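Beta-galactoside alpha-2,6-sialyltransferase (Photobacterium sp., PDB 2Z4T) probably transfers sialic acid from a CMP-linked donor to the galactose of acceptor sugars such as lactose, forming an alpha-2,6 linkage. Local coordinates at residues T362-W365 against H369-E372. Numbering follows the deposited sequence.
With GAL (beta-D-galactopyranose), chain B; GLC (alpha-D-glucopyranose), chain C.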
ATOM      1  N   THR A 362       9.392  17.250   7.292  1.00 39.17           N
ATOM      2  CA  THR A 362      10.063  16.517   6.234  1.00 39.58           C
ATOM      3  C   THR A 362      11.318  15.803   6.764  1.00 40.22           C
ATOM      4  O   THR A 362      11.667  15.929   7.935  1.00 39.40           O
ATOM      5  CB  THR A 362      10.447  17.439   5.044  1.00 39.90           C
ATOM      6  OG1 THR A 362      10.762  16.642   3.899  1.00 37.34           O
ATOM      7  CG2 THR A 362      11.645  18.324   5.388  1.00 39.05           C
ATOM      8  N   THR A 363      11.998  15.073   5.887  1.00 40.48           N
ATOM      9  CA  THR A 363      13.266  14.475   6.261  1.00 41.67           C
ATOM     10  C   THR A 363      14.245  14.652   5.123  1.00 42.91           C
ATOM     11  O   THR A 363      13.825  15.031   4.037  1.00 43.75           O
ATOM     12  CB  THR A 363      13.107  12.976   6.594  1.00 41.22           C
ATOM     13  OG1 THR A 363      14.307  12.520   7.211  1.00 41.98           O
ATOM     14  CG2 THR A 363      12.813  12.143   5.340  1.00 38.71           C
ATOM     15  N   VAL A 364      15.530  14.381   5.357  1.00 44.13           N
ATOM     16  CA  VAL A 364      16.509  14.359   4.276  1.00 45.55           C
ATOM     17  C   VAL A 364      16.856  12.929   3.931  1.00 46.80           C
ATOM     18  O   VAL A 364      17.256  12.162   4.814  1.00 47.28           O
ATOM     19  CB  VAL A 364      17.884  14.932   4.660  1.00 45.79           C
ATOM     20  CG1 VAL A 364      18.394  15.833   3.530  1.00 45.55           C
ATOM     21  CG2 VAL A 364      17.887  15.605   6.033  1.00 44.36           C
ATOM     22  N   TRP A 365      16.756  12.578   2.650  1.00 48.03           N
ATOM     23  CA  TRP A 365      17.304  11.304   2.162  1.00 48.76           C
ATOM     24  C   TRP A 365      18.781  11.482   1.747  1.00 49.72           C
ATOM     25  O   TRP A 365      19.174  12.545   1.248  1.00 49.70           O
ATOM     26  CB  TRP A 365      16.479  10.750   0.989  1.00 47.85           C
ATOM     27  CG  TRP A 365      14.985  10.592   1.245  1.00 47.27           C
ATOM     28  CD1 TRP A 365      13.967  11.092   0.474  1.00 45.53           C
ATOM     29  CD2 TRP A 365      14.352   9.870   2.322  1.00 46.22           C
ATOM     30  NE1 TRP A 365      12.744  10.745   1.006  1.00 44.98           N
ATOM     31  CE2 TRP A 365      12.944   9.990   2.134  1.00 45.39           C
ATOM     32  CE3 TRP A 365      14.829   9.153   3.428  1.00 45.52           C
ATOM     33  CZ2 TRP A 365      12.012   9.405   3.003  1.00 44.56           C
ATOM     34  CZ3 TRP A 365      13.897   8.579   4.307  1.00 46.22           C
ATOM     35  CH2 TRP A 365      12.500   8.709   4.080  1.00 45.55           C
ATOM     36  N   HIS A 369      24.263  14.271   7.258  1.00 54.72           N
ATOM     37  CA  HIS A 369      24.985  15.480   7.670  1.00 54.72           C
ATOM     38  C   HIS A 369      24.072  16.743   7.711  1.00 54.29           C
ATOM     39  O   HIS A 369      24.426  17.757   8.315  1.00 53.75           O
ATOM     40  CB  HIS A 369      26.199  15.711   6.758  1.00 54.54           C
ATOM     41  CG  HIS A 369      25.844  16.020   5.332  1.00 56.22           C
ATOM     42  ND1 HIS A 369      25.695  17.311   4.859  1.00 58.19           N
ATOM     43  CD2 HIS A 369      25.611  15.205   4.273  1.00 57.10           C
ATOM     44  CE1 HIS A 369      25.395  17.276   3.572  1.00 58.26           C
ATOM     45  NE2 HIS A 369      25.337  16.010   3.192  1.00 57.99           N
ATOM     46  N   GLU A 370      22.905  16.653   7.073  1.00 53.57           N
ATOM     47  CA  GLU A 370      21.987  17.781   6.958  1.00 53.32           C
ATOM     48  C   GLU A 370      20.867  17.822   7.995  1.00 52.06           C
ATOM     49  O   GLU A 370      20.128  18.805   8.054  1.00 52.18           O
ATOM     50  CB  GLU A 370      21.307  17.760   5.579  1.00 53.66           C
ATOM     51  CG  GLU A 370      22.189  18.102   4.401  1.00 55.86           C
ATOM     52  CD  GLU A 370      21.386  18.698   3.255  1.00 59.97           C
ATOM     53  OE1 GLU A 370      21.342  19.950   3.147  1.00 62.78           O
ATOM     54  OE2 GLU A 370      20.773  17.929   2.481  1.00 59.76           O
ATOM     55  N   ARG A 371      20.699  16.795   8.815  1.00 51.08           N
ATOM     56  CA  ARG A 371      19.443  16.698   9.548  0.70 50.74           C
ATOM     57  C   ARG A 371      19.283  17.606  10.776  1.00 50.57           C
ATOM     58  O   ARG A 371      18.150  17.919  11.178  1.00 50.63           O
ATOM     59  CB  ARG A 371      18.994  15.238   9.766  0.70 50.69           C
ATOM     60  CG  ARG A 371      19.785  14.424  10.711  0.70 49.74           C
ATOM     61  CD  ARG A 371      20.010  13.015  10.143  0.70 47.54           C
ATOM     62  NE  ARG A 371      21.298  12.562  10.645  0.70 46.11           N
ATOM     63  CZ  ARG A 371      21.541  11.412  11.252  0.70 45.35           C
ATOM     64  NH1 ARG A 371      20.597  10.484  11.395  0.70 43.41           N
ATOM     65  NH2 ARG A 371      22.771  11.188  11.677  0.70 44.79           N
ATOM     66  N   GLU A 372      20.389  18.083  11.338  1.00 49.70           N
ATOM     67  CA  GLU A 372      20.253  19.055  12.421  1.00 49.04           C
ATOM     68  C   GLU A 372      19.808  20.389  11.855  1.00 47.59           C
ATOM     69  O   GLU A 372      19.017  21.116  12.472  1.00 47.17           O
ATOM     70  CB  GLU A 372      21.533  19.189  13.236  1.00 49.57           C
ATOM     71  CG  GLU A 372      21.860  17.898  13.974  1.00 54.45           C
ATOM     72  CD  GLU A 372      23.143  17.964  14.780  1.00 60.77           C
ATOM     73  OE1 GLU A 372      24.064  18.740  14.414  1.00 63.29           O
ATOM     74  OE2 GLU A 372      23.234  17.211  15.783  1.00 63.05           O
TER
HETATM   75  C1  GAL B   2      14.982   6.681  -0.237  1.00 40.47           C
HETATM   76  C2  GAL B   2      15.224   6.384  -1.716  1.00 40.85           C
HETATM   77  C3  GAL B   2      14.420   7.366  -2.564  1.00 39.73           C
HETATM   78  C4  GAL B   2      12.951   7.389  -2.120  1.00 37.18           C
HETATM   79  C5  GAL B   2      12.817   7.583  -0.608  1.00 34.85           C
HETATM   80  C6  GAL B   2      11.383   7.397  -0.104  1.00 34.45           C
HETATM   81  O2  GAL B   2      16.614   6.453  -1.993  1.00 41.21           O
HETATM   82  O3  GAL B   2      14.510   7.017  -3.937  1.00 42.05           O
HETATM   83  O4  GAL B   2      12.347   6.178  -2.520  1.00 34.87           O
HETATM   84  O5  GAL B   2      13.602   6.619   0.050  1.00 36.11           O
HETATM   85  O6  GAL B   2      10.509   8.409  -0.562  1.00 32.27           O
HETATM   86  C1  GLC C   1      17.120   4.753   4.242  1.00 49.13           C
HETATM   87  C2  GLC C   1      15.627   5.088   4.191  1.00 47.89           C
HETATM   88  C3  GLC C   1      15.173   5.067   2.732  1.00 46.55           C
HETATM   89  C4  GLC C   1      16.053   5.949   1.825  1.00 46.82           C
HETATM   90  C5  GLC C   1      17.550   5.618   2.072  1.00 48.22           C
HETATM   91  C6  GLC C   1      18.652   6.405   1.334  1.00 50.08           C
HETATM   92  O1  GLC C   1      17.385   3.478   3.663  1.00 51.14           O
HETATM   93  O2  GLC C   1      14.840   4.165   4.908  1.00 48.32           O
HETATM   94  O3  GLC C   1      13.812   5.405   2.668  1.00 46.36           O
HETATM   95  O4  GLC C   1      15.672   5.688   0.488  1.00 43.34           O
HETATM   96  O5  GLC C   1      17.816   5.719   3.468  1.00 49.33           O
HETATM   97  O6  GLC C   1      18.208   7.464   0.511  1.00 51.69           O
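The acceptor-binding loop that follows strand 356-360 folds back here on the start of helix 371-386, with Val364 packed against Glu370 and Arg371. Val364 carries the whole contact from its side. Its two methyl groups divide the work. CG1 lies 3.3 Å from Glu370 OE2 and also meets Glu370 CB. CG2 rests on the base of Arg371, 3.9 Å from its CB. Both partner side chains cross that of Val364 at about a right angle. Glu370 has CG anti to its carbonyl carbon (chi1 -71°), and its extended chain brings OE2 of the carboxylate to CG1. Arg371 gives the contact little beyond CB. In one of its two modelled conformers the chain bends away at chi2 and chi3, and NE is hydrogen-bonded to Asn368 O. Ile411 of helix 410-417 and Tyr374 also touch Val364.

Strand 356-360 belongs to the six-stranded parallel sheet of one half of the GT-B fold, and the loop after it leads into helix 371-386. The CB of the next residue, Trp365, is directed away from 369-372, and its ring lines the sugar pocket. Galactose C5 lies 3.5 Å above one face of the indole, offset toward the rim, a CH-pi type of placement. The methyl CG2 of Thr363 lies 3.6 Å above the plane on the opposite face, also offset toward the rim. Glucose O3 lies 3.6 Å from Trp365 CZ3. Galactose is also hydrogen-bonded to His123, His204 and Asp232.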